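Local structure of phosphomethylpyrimidine kinase (Pyrococcus furiosus, 2PB9) at residues V36-L41 with K48-V53; R17-I22 with N62-V67; V119-R124 with I147-E152; I98-E103 with P167-F172; L83-F88 with W141-A146. The protein probably condenses a thiazole phosphate and a pyrimidine diphosphate into thiamine phosphate through this C-terminal ThiN domain, the rest of the full-length chain probably being a hydroxymethylpyrimidine (phosphate) kinase. All coordinates share one frame; numbering follows the deposited sequence.

Contact 1 of 5, residues V36-L41 with K48-V53; sequences VYSLPL and KDVAGV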
# COMPACT_ATOMS: atom_id res chain seq x y z
N VAL A 36 -8.80 23.80 14.66
CA VAL A 36 -9.10 25.02 13.92
C VAL A 36 -10.48 25.60 14.10
O VAL A 36 -11.42 24.93 14.53
CB VAL A 36 -8.87 24.86 12.39
CG1 VAL A 36 -7.46 24.41 12.13
CG2 VAL A 36 -9.88 23.87 11.80
N TYR A 37 -10.58 26.88 13.75
CA TYR A 37 -11.82 27.62 13.81
C TYR A 37 -11.76 28.65 12.69
O TYR A 37 -10.95 29.58 12.71
CB TYR A 37 -11.96 28.30 15.17
CG TYR A 37 -13.34 28.84 15.45
CD1 TYR A 37 -14.43 28.50 14.64
CD2 TYR A 37 -13.57 29.69 16.53
CE1 TYR A 37 -15.71 28.98 14.91
CE2 TYR A 37 -14.83 30.18 16.81
CZ TYR A 37 -15.89 29.82 16.00
OH TYR A 37 -17.14 30.31 16.30
N SER A 38 -12.61 28.44 11.69
CA SER A 38 -12.65 29.29 10.52
C SER A 38 -13.52 30.53 10.65
O SER A 38 -14.32 30.66 11.57
CB SER A 38 -13.14 28.46 9.33
OG SER A 38 -13.42 29.28 8.22
N LEU A 39 -13.31 31.46 9.71
CA LEU A 39 -14.12 32.67 9.65
C LEU A 39 -15.36 32.17 8.94
O LEU A 39 -15.31 31.18 8.21
CB LEU A 39 -13.45 33.75 8.79
CG LEU A 39 -12.31 34.59 9.37
CD1 LEU A 39 -11.63 35.34 8.25
CD2 LEU A 39 -12.85 35.55 10.42
N PRO A 40 -16.46 32.86 9.16
CA PRO A 40 -17.72 32.50 8.51
C PRO A 40 -17.73 32.84 7.01
O PRO A 40 -16.95 33.70 6.60
CB PRO A 40 -18.75 33.41 9.18
CG PRO A 40 -17.99 34.63 9.54
CD PRO A 40 -16.58 34.17 9.79
N LEU A 41 -18.55 32.18 6.24
CA LEU A 41 -18.62 32.50 4.82
C LEU A 41 -19.36 33.84 4.72
O LEU A 41 -20.11 34.22 5.62
CB LEU A 41 -19.40 31.44 4.04
CG LEU A 41 -18.94 29.99 4.17
CD1 LEU A 41 -19.11 29.54 5.62
CD2 LEU A 41 -19.75 29.10 3.23
N LYS A 48 -6.06 30.84 5.05
CA LYS A 48 -5.60 32.07 5.67
C LYS A 48 -6.73 32.66 6.50
O LYS A 48 -6.48 33.44 7.42
CB LYS A 48 -5.21 33.08 4.59
CG LYS A 48 -3.74 33.42 4.55
CD LYS A 48 -2.90 32.27 4.05
CE LYS A 48 -1.52 32.76 3.62
NZ LYS A 48 -0.86 33.57 4.70
N ASP A 49 -7.96 32.27 6.17
CA ASP A 49 -9.15 32.76 6.86
C ASP A 49 -9.56 31.82 7.98
O ASP A 49 -10.65 31.94 8.55
CB ASP A 49 -10.31 32.91 5.87
CG ASP A 49 -9.92 33.75 4.67
OD1 ASP A 49 -9.41 34.86 4.90
OD2 ASP A 49 -10.13 33.30 3.51
N VAL A 50 -8.68 30.88 8.28
CA VAL A 50 -8.95 29.91 9.33
C VAL A 50 -7.85 29.98 10.38
O VAL A 50 -6.67 30.04 10.05
CB VAL A 50 -9.02 28.48 8.73
CG1 VAL A 50 -9.47 27.50 9.80
CG2 VAL A 50 -9.98 28.46 7.54
N ALA A 51 -8.25 29.98 11.65
CA ALA A 51 -7.27 30.05 12.73
C ALA A 51 -6.91 28.65 13.22
O ALA A 51 -7.78 27.81 13.43
CB ALA A 51 -7.82 30.90 13.89
N GLY A 52 -5.62 28.40 13.38
CA GLY A 52 -5.16 27.10 13.84
C GLY A 52 -3.98 27.25 14.78
O GLY A 52 -3.51 28.37 15.02
N VAL A 53 -3.50 26.14 15.32
CA VAL A 53 -2.37 26.19 16.24
C VAL A 53 -1.07 26.09 15.45
O VAL A 53 -0.83 25.12 14.72
CB VAL A 53 -2.44 25.05 17.28
CG1 VAL A 53 -1.30 25.19 18.28
CG2 VAL A 53 -3.78 25.07 18.00
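An antiparallel beta hairpin of the ThiN domain brings Val36-Leu41 against Lys48-Val53, its strands 35-38 and 50-53 running side by side in the main mixed sheet. Backbone bonds set the register. Tyr37 and Ala51 form the hydrogen-bonded pair, with Tyr37 N giving to Ala51 O at 3.0 Å and Ala51 N returning to Tyr37 O at 2.9 Å. The first bond lies in the carbonyl plane of its acceptor, whereas the second reaches Tyr37 O from above its plane. Past the paired strand residues, Leu39 N hydrogen-bonds to Asp49 O at 2.9 Å, nearly along the C=O axis.

Apolar contact runs along one face of the sheet, where Val50 stands against Ser38 in the non-hydrogen-bonded pair and reaches diagonally to Val36. With CG1 anti to the backbone N (chi1 -173°), Val50 touches Val36 CB through that methyl at 3.7 Å, while CG2 rests on the hydroxymethyl of Ser38. Leu83 of helix 77-86 packs on both Ser38 and Val50, and Tyr37, on the other face, reaches Ile8 of helix 5-21.

The polar side chains bond close by. Asp49 OD2 accepts from the backbone N of Arg45 and Ser46 in the connecting loop, and Asp49 CB lies 3.6 Å from Leu39 CD1. Ser38 OG donates to Leu39 O at 2.7 Å, in the carbonyl plane and on a lone pair.

Contact 2 of 5, residues R17-I22 with N62-V67; sequences REFESI and NSVKAV
Glu20, in the last turn of helix 5-21, ties that helix to strand 64-66, one arm of a two-stranded antiparallel hairpin whose other arm is strand 57-59. The short helix segment 17-21 and strand 64-66 run nearly antiparallel, their axes 8.5 Å apart at closest approach. The glutamate leaves the helix with CG anti to the carbonyl carbon (chi1 -70°) and stays extended at chi2, so that its carboxylate spans the gap to the strand backbone.

Val64 packs against the base of this side chain. Its CB points at the helix, and CG2 sits 3.8 Å from Glu20 CA and 4.0 Å from Glu20 CG, with the Phe19 ring obliquely beside it. Ile57 of the partner strand touches Phe19, Val64 and Ala66 alike, which continues the apolar layer.

Ala66 also points its CB toward the helix, and that methyl lies 3.5 Å from Glu20 OE2. The same oxygen also accepts a hydrogen bond from the backbone: Ala66 N donates to Glu20 OE2 at 2.9 Å, meeting it from above the carboxylate plane.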
# COMPACT_ATOMS: atom_id res chain seq x y z
N ARG A 17 -6.38 25.41 25.35
CA ARG A 17 -5.88 25.37 26.71
C ARG A 17 -6.62 24.27 27.46
O ARG A 17 -6.01 23.49 28.20
CB ARG A 17 -6.07 26.72 27.41
CG ARG A 17 -4.96 27.02 28.43
CD ARG A 17 -5.28 28.16 29.41
NE ARG A 17 -5.55 29.45 28.78
CZ ARG A 17 -6.75 29.84 28.33
NH1 ARG A 17 -7.80 29.03 28.45
NH2 ARG A 17 -6.90 31.03 27.77
N GLU A 18 -7.92 24.18 27.26
CA GLU A 18 -8.67 23.14 27.94
C GLU A 18 -8.35 21.76 27.36
O GLU A 18 -8.28 20.77 28.07
CB GLU A 18 -10.18 23.42 27.87
CG GLU A 18 -10.99 22.36 28.60
CD GLU A 18 -12.46 22.71 28.74
OE1 GLU A 18 -13.07 23.15 27.75
OE2 GLU A 18 -13.02 22.53 29.85
N PHE A 19 -8.17 21.72 26.04
CA PHE A 19 -7.80 20.44 25.45
C PHE A 19 -6.56 19.84 26.10
O PHE A 19 -6.54 18.71 26.51
CB PHE A 19 -7.57 20.59 23.94
CG PHE A 19 -7.05 19.34 23.30
CD1 PHE A 19 -7.89 18.27 23.07
CD2 PHE A 19 -5.72 19.24 22.93
CE1 PHE A 19 -7.41 17.11 22.47
CE2 PHE A 19 -5.24 18.09 22.34
CZ PHE A 19 -6.09 17.02 22.11
N GLU A 20 -5.56 20.72 26.25
CA GLU A 20 -4.31 20.34 26.90
C GLU A 20 -4.56 19.90 28.35
O GLU A 20 -4.03 18.89 28.78
CB GLU A 20 -3.33 21.51 26.93
CG GLU A 20 -2.74 21.90 25.60
CD GLU A 20 -1.77 23.04 25.73
OE1 GLU A 20 -2.18 24.09 26.29
OE2 GLU A 20 -0.61 22.92 25.28
N SER A 21 -5.35 20.67 29.08
CA SER A 21 -5.61 20.34 30.48
C SER A 21 -6.20 18.94 30.66
O SER A 21 -5.81 18.22 31.58
CB SER A 21 -6.52 21.39 31.13
OG SER A 21 -7.88 21.22 30.78
N ILE A 22 -7.13 18.53 29.79
CA ILE A 22 -7.71 17.20 29.92
C ILE A 22 -6.69 16.12 29.56
O ILE A 22 -6.96 14.93 29.68
CB ILE A 22 -8.98 17.03 29.05
CG1 ILE A 22 -8.66 17.23 27.57
CG2 ILE A 22 -10.05 18.02 29.50
CD1 ILE A 22 -9.87 17.08 26.67
N ASN A 62 4.15 12.56 29.17
CA ASN A 62 2.98 11.72 29.25
C ASN A 62 1.87 12.73 29.15
O ASN A 62 0.90 12.70 29.90
CB ASN A 62 2.92 10.99 30.60
CG ASN A 62 1.66 10.14 30.74
OD1 ASN A 62 0.80 10.13 29.86
ND2 ASN A 62 1.55 9.43 31.86
N SER A 63 2.05 13.66 28.22
CA SER A 63 1.06 14.71 28.00
C SER A 63 1.16 15.28 26.60
O SER A 63 1.83 14.72 25.73
CB SER A 63 1.24 15.82 29.04
OG SER A 63 2.56 16.32 29.03
N VAL A 64 0.49 16.40 26.38
CA VAL A 64 0.49 17.04 25.08
C VAL A 64 0.92 18.48 25.22
O VAL A 64 0.87 19.06 26.30
CB VAL A 64 -0.91 16.99 24.46
CG1 VAL A 64 -1.48 15.58 24.58
CG2 VAL A 64 -1.82 18.01 25.13
N LYS A 65 1.34 19.07 24.11
CA LYS A 65 1.79 20.45 24.14
C LYS A 65 1.52 21.13 22.82
O LYS A 65 1.78 20.57 21.76
CB LYS A 65 3.28 20.49 24.46
CG LYS A 65 3.88 21.88 24.53
CD LYS A 65 5.33 21.83 24.97
CE LYS A 65 5.98 23.20 24.90
NZ LYS A 65 7.37 23.18 25.43
N ALA A 66 0.95 22.33 22.89
CA ALA A 66 0.68 23.12 21.70
C ALA A 66 1.99 23.84 21.47
O ALA A 66 2.39 24.66 22.29
CB ALA A 66 -0.43 24.13 21.98
N VAL A 67 2.66 23.53 20.37
CA VAL A 67 3.96 24.15 20.11
C VAL A 67 3.93 25.66 20.02
O VAL A 67 4.91 26.32 20.36
CB VAL A 67 4.60 23.60 18.82
CG1 VAL A 67 5.91 24.32 18.54
CG2 VAL A 67 4.84 22.10 18.97

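Contact 3 of 5, residues V119-R124 with I147-E152; sequences VSFYDR and IKRIKE
Arg149 leaves the end of helix 138-149 with CG anti to the backbone N (chi1 174°), then bends at chi2 and chi3, which folds its guanidinium back along strand 118-121. Phe121 CG takes the crowded position between backbone N and carbonyl carbon (chi1 66°), turning its ring to meet it. The two groups therefore overlap by one face each: Phe121 CE1 lies 3.4 Å from Arg149 CZ, toward the rim of both planes, which are inclined by 32°.

Phe121 O is held by two weak hydrogen bonds, from Arg149 NH2 at 2.9 Å and Arg149 NE at 3.1 Å. A water extends the grip, accepting from Arg149 NH2 at 2.7 Å and from Asp123 N at 2.8 Å. Nearer the helix, Ser120 OG abuts Arg149 CB at 3.2 Å while hydrogen-bonding to Ala146 O, and Ser120 CB meets Ile150 CD1 at 3.9 Å. The carboxylate of Asp123 instead pairs with Arg125 of the third subunit.

The outermost strand of the main sheet within this chain is thus fastened to the helix beside it. The probably charged guanidinium is turned to the Phe121 carbonyl and over its ring, and the water bridges two donors.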
# COMPACT_ATOMS: atom_id res chain seq x y z
N VAL A 119 -21.22 9.28 11.58
CA VAL A 119 -19.80 9.13 11.31
C VAL A 119 -19.67 8.55 9.90
O VAL A 119 -20.26 7.53 9.60
CB VAL A 119 -19.13 8.17 12.34
CG1 VAL A 119 -20.19 7.27 12.96
CG2 VAL A 119 -18.07 7.31 11.66
N SER A 120 -18.93 9.22 9.04
CA SER A 120 -18.75 8.72 7.69
C SER A 120 -17.25 8.58 7.47
O SER A 120 -16.46 8.77 8.40
CB SER A 120 -19.35 9.68 6.67
OG SER A 120 -19.48 9.06 5.40
N PHE A 121 -16.84 8.24 6.26
CA PHE A 121 -15.42 8.06 5.99
C PHE A 121 -15.18 8.12 4.51
O PHE A 121 -16.11 8.25 3.72
CB PHE A 121 -14.96 6.68 6.51
CG PHE A 121 -15.58 5.52 5.76
CD1 PHE A 121 -15.08 5.11 4.52
CD2 PHE A 121 -16.71 4.87 6.27
CE1 PHE A 121 -15.69 4.08 3.80
CE2 PHE A 121 -17.34 3.84 5.55
CZ PHE A 121 -16.83 3.44 4.31
N TYR A 122 -13.91 8.02 4.14
CA TYR A 122 -13.51 8.00 2.75
C TYR A 122 -12.26 7.15 2.65
O TYR A 122 -11.48 7.08 3.60
CB TYR A 122 -13.27 9.42 2.22
CG TYR A 122 -12.09 10.16 2.81
CD1 TYR A 122 -10.79 9.78 2.50
CD2 TYR A 122 -12.27 11.31 3.57
CE1 TYR A 122 -9.70 10.53 2.94
CE2 TYR A 122 -11.19 12.07 4.01
CZ TYR A 122 -9.90 11.68 3.68
OH TYR A 122 -8.82 12.44 4.05
N ASP A 123 -12.10 6.47 1.52
CA ASP A 123 -10.95 5.61 1.31
C ASP A 123 -10.23 6.09 0.06
O ASP A 123 -10.80 6.12 -1.02
CB ASP A 123 -11.42 4.16 1.14
CG ASP A 123 -10.27 3.20 0.90
OD1 ASP A 123 -9.11 3.52 1.25
OD2 ASP A 123 -10.52 2.10 0.38
N ARG A 124 -8.97 6.48 0.24
CA ARG A 124 -8.16 6.98 -0.85
C ARG A 124 -7.94 5.94 -1.95
O ARG A 124 -7.57 6.28 -3.08
CB ARG A 124 -6.81 7.46 -0.31
CG ARG A 124 -6.91 8.73 0.51
CD ARG A 124 -5.66 9.02 1.33
NE ARG A 124 -5.76 10.33 1.97
CZ ARG A 124 -4.98 10.77 2.96
NH1 ARG A 124 -4.00 10.01 3.44
NH2 ARG A 124 -5.18 11.99 3.46
N ILE A 147 -19.07 12.98 3.03
CA ILE A 147 -20.30 13.73 3.25
C ILE A 147 -21.45 13.20 2.39
O ILE A 147 -22.59 13.10 2.85
CB ILE A 147 -20.07 15.25 2.98
CG1 ILE A 147 -19.44 15.90 4.23
CG2 ILE A 147 -21.38 15.95 2.61
CD1 ILE A 147 -19.15 17.39 4.11
N LYS A 148 -21.15 12.86 1.14
CA LYS A 148 -22.17 12.34 0.24
C LYS A 148 -22.47 10.88 0.50
O LYS A 148 -23.50 10.36 0.08
CB LYS A 148 -21.72 12.53 -1.21
CG LYS A 148 -21.63 13.99 -1.63
CD LYS A 148 -21.20 14.10 -3.08
CE LYS A 148 -21.20 15.54 -3.56
NZ LYS A 148 -20.75 15.61 -4.97
N ARG A 149 -21.55 10.21 1.20
CA ARG A 149 -21.69 8.80 1.57
C ARG A 149 -23.02 8.57 2.31
O ARG A 149 -23.88 7.84 1.84
CB ARG A 149 -20.50 8.39 2.44
CG ARG A 149 -20.53 7.00 3.05
CD ARG A 149 -19.58 6.04 2.34
NE ARG A 149 -18.26 6.63 2.13
CZ ARG A 149 -17.26 6.03 1.49
NH1 ARG A 149 -17.41 4.80 0.99
NH2 ARG A 149 -16.10 6.66 1.32
N ILE A 150 -23.19 9.23 3.46
CA ILE A 150 -24.40 9.10 4.26
C ILE A 150 -25.42 10.18 3.91
O ILE A 150 -25.11 11.10 3.16
CB ILE A 150 -24.10 9.19 5.76
CG1 ILE A 150 -23.41 10.52 6.08
CG2 ILE A 150 -23.23 8.03 6.18
CD1 ILE A 150 -23.05 10.69 7.53
N LYS A 151 -26.62 10.08 4.47
CA LYS A 151 -27.65 11.07 4.19
C LYS A 151 -27.58 12.22 5.19
O LYS A 151 -27.83 13.37 4.83
CB LYS A 151 -29.03 10.41 4.24
N GLU A 152 -27.24 11.93 6.43
CA GLU A 152 -27.16 12.97 7.44
C GLU A 152 -25.80 13.66 7.41
O GLU A 152 -24.97 13.40 6.53
CB GLU A 152 -27.41 12.39 8.84
CG GLU A 152 -28.57 11.41 8.92
CD GLU A 152 -28.27 10.09 8.24
OE1 GLU A 152 -27.50 9.28 8.81
OE2 GLU A 152 -28.79 9.86 7.12
O HOH W 1 -14.11 6.85 -0.45

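Contact 4 of 5, residues I98-E103 with P167-F172; sequences IRYSRE and PMILVF
The Tyr100 ring, set by CG anti to the backbone N (chi1 171°), is approached differently along its two flanks. Ile169 comes to the edge, near the ring plane, with CG1 3.6 Å from Tyr100 CD1. On the CD2 flank the Pro167 ring meets it obliquely and roughly crosswise, Pro167 CG lying 3.8 Å from Tyr100 CD2. Leu160 and Ile105 also pack on this tyrosine.

The contact lies where strand 94-98 ends beside the start of strand 168-173, neighbouring antiparallel strands of the main mixed sheet. Ile98 and Ile169 are the hydrogen-bonded pair: Ile98 N gives to Ile169 O at 2.9 Å, and Ile169 N to Ile98 O at 3.2 Å, both nearly along the C=O axis. Their side chains share one face, with Ile98 CG1 3.8 Å from Ile169 CG2, and Ile104 and Ile108 of helix 102-114 rest on Ile169. That helix begins just after Ser101, its N-cap. Selenomethionine Met168 points its CB away, yet its bent chain brings SE 3.4 Å from Ile98 O.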
# COMPACT_ATOMS: atom_id res chain seq x y z
N ILE A 98 -7.52 13.80 15.30
CA ILE A 98 -6.92 12.97 16.32
C ILE A 98 -6.49 11.65 15.74
O ILE A 98 -6.90 11.26 14.65
CB ILE A 98 -7.90 12.73 17.47
CG1 ILE A 98 -9.19 12.12 16.94
CG2 ILE A 98 -8.18 14.04 18.19
CD1 ILE A 98 -10.19 11.76 18.05
N ARG A 99 -5.64 10.96 16.49
CA ARG A 99 -5.09 9.67 16.13
C ARG A 99 -6.17 8.62 15.82
O ARG A 99 -7.25 8.64 16.40
CB ARG A 99 -4.21 9.16 17.27
CG ARG A 99 -3.26 8.05 16.90
CD ARG A 99 -2.28 7.82 18.01
NE ARG A 99 -2.94 7.30 19.21
CZ ARG A 99 -3.29 6.02 19.38
NH1 ARG A 99 -3.05 5.12 18.43
NH2 ARG A 99 -3.90 5.65 20.50
N TYR A 100 -5.86 7.71 14.89
CA TYR A 100 -6.78 6.64 14.54
C TYR A 100 -6.22 5.30 15.05
O TYR A 100 -5.01 5.10 15.10
CB TYR A 100 -6.96 6.53 13.01
CG TYR A 100 -7.75 5.29 12.57
CD1 TYR A 100 -9.14 5.33 12.43
CD2 TYR A 100 -7.10 4.06 12.39
CE1 TYR A 100 -9.87 4.18 12.14
CE2 TYR A 100 -7.83 2.90 12.10
CZ TYR A 100 -9.21 2.96 11.98
OH TYR A 100 -9.93 1.80 11.74
N SER A 101 -7.13 4.41 15.43
CA SER A 101 -6.78 3.07 15.89
C SER A 101 -8.09 2.33 16.14
O SER A 101 -9.13 2.96 16.35
CB SER A 101 -5.93 3.11 17.18
OG SER A 101 -6.73 3.33 18.32
N ARG A 102 -8.04 1.00 16.08
CA ARG A 102 -9.24 0.18 16.29
C ARG A 102 -10.01 0.61 17.53
O ARG A 102 -11.21 0.85 17.48
CB ARG A 102 -8.86 -1.30 16.43
CG ARG A 102 -7.71 -1.58 17.39
CD ARG A 102 -7.81 -2.99 18.01
NE ARG A 102 -6.59 -3.35 18.75
CZ ARG A 102 -5.67 -4.21 18.30
NH1 ARG A 102 -5.81 -4.83 17.13
NH2 ARG A 102 -4.58 -4.43 19.04
N GLU A 103 -9.30 0.72 18.64
CA GLU A 103 -9.93 1.10 19.89
C GLU A 103 -10.66 2.44 19.82
O GLU A 103 -11.86 2.51 20.14
CB GLU A 103 -8.87 1.15 20.99
CG GLU A 103 -9.42 1.00 22.38
CD GLU A 103 -8.39 0.45 23.34
OE1 GLU A 103 -7.88 -0.67 23.09
OE2 GLU A 103 -8.07 1.13 24.34
N PRO A 167 -3.49 7.14 8.93
CA PRO A 167 -4.94 7.29 9.07
C PRO A 167 -5.29 8.43 10.03
O PRO A 167 -4.51 8.76 10.91
CB PRO A 167 -5.37 5.92 9.59
CG PRO A 167 -4.22 5.55 10.48
CD PRO A 167 -3.02 5.93 9.64
N MSE A 168 -6.46 9.02 9.85
CA MSE A 168 -6.91 10.11 10.69
C MSE A 168 -8.38 10.03 11.01
O MSE A 168 -9.17 9.42 10.29
CB MSE A 168 -6.68 11.47 10.02
CG MSE A 168 -5.32 12.08 10.22
SE MSE A 168 -4.81 12.17 12.08
CE MSE A 168 -3.02 11.45 11.85
N ILE A 169 -8.74 10.69 12.10
CA ILE A 169 -10.12 10.78 12.53
C ILE A 169 -10.33 12.28 12.67
O ILE A 169 -9.61 12.96 13.41
CB ILE A 169 -10.35 10.05 13.89
CG1 ILE A 169 -10.34 8.53 13.67
CG2 ILE A 169 -11.66 10.51 14.53
CD1 ILE A 169 -10.51 7.70 14.94
N LEU A 170 -11.29 12.80 11.92
CA LEU A 170 -11.63 14.21 11.97
C LEU A 170 -13.00 14.34 12.65
O LEU A 170 -13.92 13.56 12.39
CB LEU A 170 -11.70 14.80 10.56
CG LEU A 170 -10.52 14.45 9.65
CD1 LEU A 170 -10.75 15.04 8.27
CD2 LEU A 170 -9.23 14.95 10.23
N VAL A 171 -13.11 15.30 13.56
CA VAL A 171 -14.35 15.54 14.26
C VAL A 171 -14.65 17.02 14.13
O VAL A 171 -13.79 17.86 14.41
CB VAL A 171 -14.26 15.14 15.75
CG1 VAL A 171 -12.87 15.35 16.26
CG2 VAL A 171 -15.26 15.94 16.57
N PHE A 172 -15.89 17.32 13.71
CA PHE A 172 -16.31 18.69 13.44
C PHE A 172 -17.32 19.17 14.47
O PHE A 172 -18.06 18.42 15.08
CB PHE A 172 -16.89 18.81 12.03
CG PHE A 172 -16.01 18.23 10.97
CD1 PHE A 172 -15.83 16.86 10.87
CD2 PHE A 172 -15.36 19.05 10.07
CE1 PHE A 172 -15.02 16.31 9.89
CE2 PHE A 172 -14.55 18.51 9.09
CZ PHE A 172 -14.38 17.15 9.00

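Contact 5 of 5, residues L83-F88 with W141-A146; sequences LTYMRF and WGIETA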
# COMPACT_ATOMS: atom_id res chain seq x y z
N LEU A 83 -12.91 23.86 5.63
CA LEU A 83 -13.34 24.80 4.61
C LEU A 83 -14.25 24.08 3.62
O LEU A 83 -15.32 24.57 3.28
CB LEU A 83 -12.11 25.40 3.92
CG LEU A 83 -12.04 26.94 3.75
CD1 LEU A 83 -12.64 27.65 4.95
CD2 LEU A 83 -10.59 27.37 3.56
N THR A 84 -13.82 22.90 3.17
CA THR A 84 -14.58 22.09 2.23
C THR A 84 -15.89 21.60 2.87
O THR A 84 -16.95 21.55 2.23
CB THR A 84 -13.75 20.86 1.77
OG1 THR A 84 -12.70 21.30 0.90
CG2 THR A 84 -14.63 19.83 1.05
N TYR A 85 -15.80 21.24 4.15
CA TYR A 85 -16.95 20.76 4.89
C TYR A 85 -18.02 21.85 4.95
O TYR A 85 -19.21 21.57 4.84
CB TYR A 85 -16.49 20.38 6.30
CG TYR A 85 -17.53 19.69 7.15
CD1 TYR A 85 -17.53 18.30 7.29
CD2 TYR A 85 -18.45 20.44 7.88
CE1 TYR A 85 -18.43 17.67 8.15
CE2 TYR A 85 -19.35 19.82 8.75
CZ TYR A 85 -19.34 18.44 8.88
OH TYR A 85 -20.22 17.84 9.75
N MSE A 86 -17.59 23.10 5.11
CA MSE A 86 -18.51 24.24 5.18
C MSE A 86 -19.33 24.39 3.90
O MSE A 86 -20.45 24.92 3.92
CB MSE A 86 -17.75 25.53 5.48
CG MSE A 86 -17.28 25.62 6.93
SE MSE A 86 -15.88 26.92 7.29
CE MSE A 86 -16.96 28.47 7.67
N ARG A 87 -18.78 23.93 2.79
CA ARG A 87 -19.48 24.01 1.52
C ARG A 87 -20.78 23.22 1.61
O ARG A 87 -21.66 23.35 0.76
CB ARG A 87 -18.60 23.44 0.40
CG ARG A 87 -17.91 24.49 -0.44
CD ARG A 87 -16.79 23.90 -1.27
NE ARG A 87 -17.23 22.74 -2.04
CZ ARG A 87 -16.40 21.85 -2.59
NH1 ARG A 87 -15.09 22.00 -2.44
NH2 ARG A 87 -16.89 20.82 -3.26
N PHE A 88 -20.90 22.40 2.66
CA PHE A 88 -22.08 21.58 2.86
C PHE A 88 -22.81 21.97 4.14
O PHE A 88 -24.03 21.90 4.21
CB PHE A 88 -21.67 20.12 2.92
CG PHE A 88 -21.03 19.64 1.65
CD1 PHE A 88 -21.80 19.21 0.59
CD2 PHE A 88 -19.65 19.67 1.51
CE1 PHE A 88 -21.21 18.82 -0.61
CE2 PHE A 88 -19.05 19.28 0.32
CZ PHE A 88 -19.83 18.85 -0.74
N TRP A 141 -11.68 16.12 -1.83
CA TRP A 141 -12.31 14.94 -2.40
C TRP A 141 -12.81 14.03 -1.28
O TRP A 141 -13.95 13.55 -1.30
CB TRP A 141 -11.33 14.14 -3.25
CG TRP A 141 -11.93 12.84 -3.71
CD1 TRP A 141 -12.73 12.65 -4.80
CD2 TRP A 141 -11.83 11.56 -3.06
NE1 TRP A 141 -13.13 11.34 -4.87
CE2 TRP A 141 -12.59 10.65 -3.82
CE3 TRP A 141 -11.17 11.10 -1.91
CZ2 TRP A 141 -12.71 9.30 -3.47
CZ3 TRP A 141 -11.29 9.75 -1.56
CH2 TRP A 141 -12.06 8.87 -2.34
N GLY A 142 -11.94 13.78 -0.31
CA GLY A 142 -12.31 12.92 0.79
C GLY A 142 -13.53 13.42 1.54
O GLY A 142 -14.48 12.67 1.74
N ILE A 143 -13.50 14.69 1.95
CA ILE A 143 -14.60 15.30 2.69
C ILE A 143 -15.94 15.15 1.98
O ILE A 143 -16.95 14.80 2.59
CB ILE A 143 -14.33 16.80 2.98
CG1 ILE A 143 -13.02 16.97 3.75
CG2 ILE A 143 -15.48 17.41 3.79
CD1 ILE A 143 -12.96 16.23 5.07
N GLU A 144 -15.96 15.41 0.67
CA GLU A 144 -17.18 15.29 -0.11
C GLU A 144 -17.63 13.84 -0.20
O GLU A 144 -18.80 13.52 -0.01
CB GLU A 144 -16.95 15.82 -1.52
CG GLU A 144 -16.55 17.27 -1.57
CD GLU A 144 -16.13 17.67 -2.96
OE1 GLU A 144 -16.91 17.41 -3.91
OE2 GLU A 144 -15.03 18.25 -3.11
N THR A 145 -16.69 12.96 -0.52
CA THR A 145 -16.98 11.55 -0.62
C THR A 145 -17.66 11.11 0.66
O THR A 145 -18.74 10.53 0.63
CB THR A 145 -15.68 10.75 -0.84
OG1 THR A 145 -15.17 11.03 -2.14
CG2 THR A 145 -15.92 9.27 -0.70
N ALA A 146 -17.04 11.43 1.79
CA ALA A 146 -17.56 11.08 3.11
C ALA A 146 -18.92 11.72 3.40
O ALA A 146 -19.81 11.07 3.96
CB ALA A 146 -16.57 11.50 4.16
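Glu144 of helix 138-149 makes a useful thread through this helix-helix contact. From CB, CG is placed anti to the carbonyl carbon (chi1 -61°), and the chain continues extended at chi2 (171°) toward the end of helix 77-86. CG meets the edge of the Phe88 ring, near its plane, at 3.7 Å from both Phe88 CE2 and Phe88 CZ, and also lies 4.1 Å from Thr84 CG2. Glu144 CD (3.3 Å) and OE1 (3.5 Å) approach Arg87 NH2. At the tip, OE2 forms a salt bridge with Arg87: Arg87 NH2 donates to Glu144 OE2 at 3.2 Å. The bond is weak, and the guanidinium and carboxylate planes stand 69° apart, so a single N-H makes the link rather than a flat, two-pronged pairing.

Beside this polar pair, Ile143 fills the buried part of the interface. Its CB points at the other helix and lies 3.6 Å from Thr84 CG2. Branch CG2, anti to the backbone N, nestles 3.8 Å from Tyr85 CA and comes to the edge of the tyrosine ring. The hydroxyl of Thr84 turns instead to Arg80 O, which leaves its methyl facing Ile143.

Tyr85 carries the contact into the sheet: its ring stacks on Phe172 of strand 168-173, and its hydroxyl bonds to Pro154 O at the start of strand 154-159. Both helices pack on those strands, Tyr85 and Ala146 each touching Ile157.

Overall arrangement
Contacts 1, 3 and 4 all reach the seven-stranded mixed sheet, contact 1 toward one end, contact 3 at the outermost strand 118-121 and contact 4 between. Contact 5 joins two helices packed on this sheet. It shares helix 138-149 with contact 3, their centres about 9 Å apart, and touches contact 1 through Met86 and contact 4 through Tyr85 on Phe172. Contact 2, about 30 Å from contact 3 between centres, touches contact 1 where Ala66 meets Val53. Along the chain, contact 2 encloses contact 1; then come the first segments of contacts 5, 4 and 3 and the second segments of 5, 3 and 4. This interleaving links residues 83 to 172 of the ThiN domain.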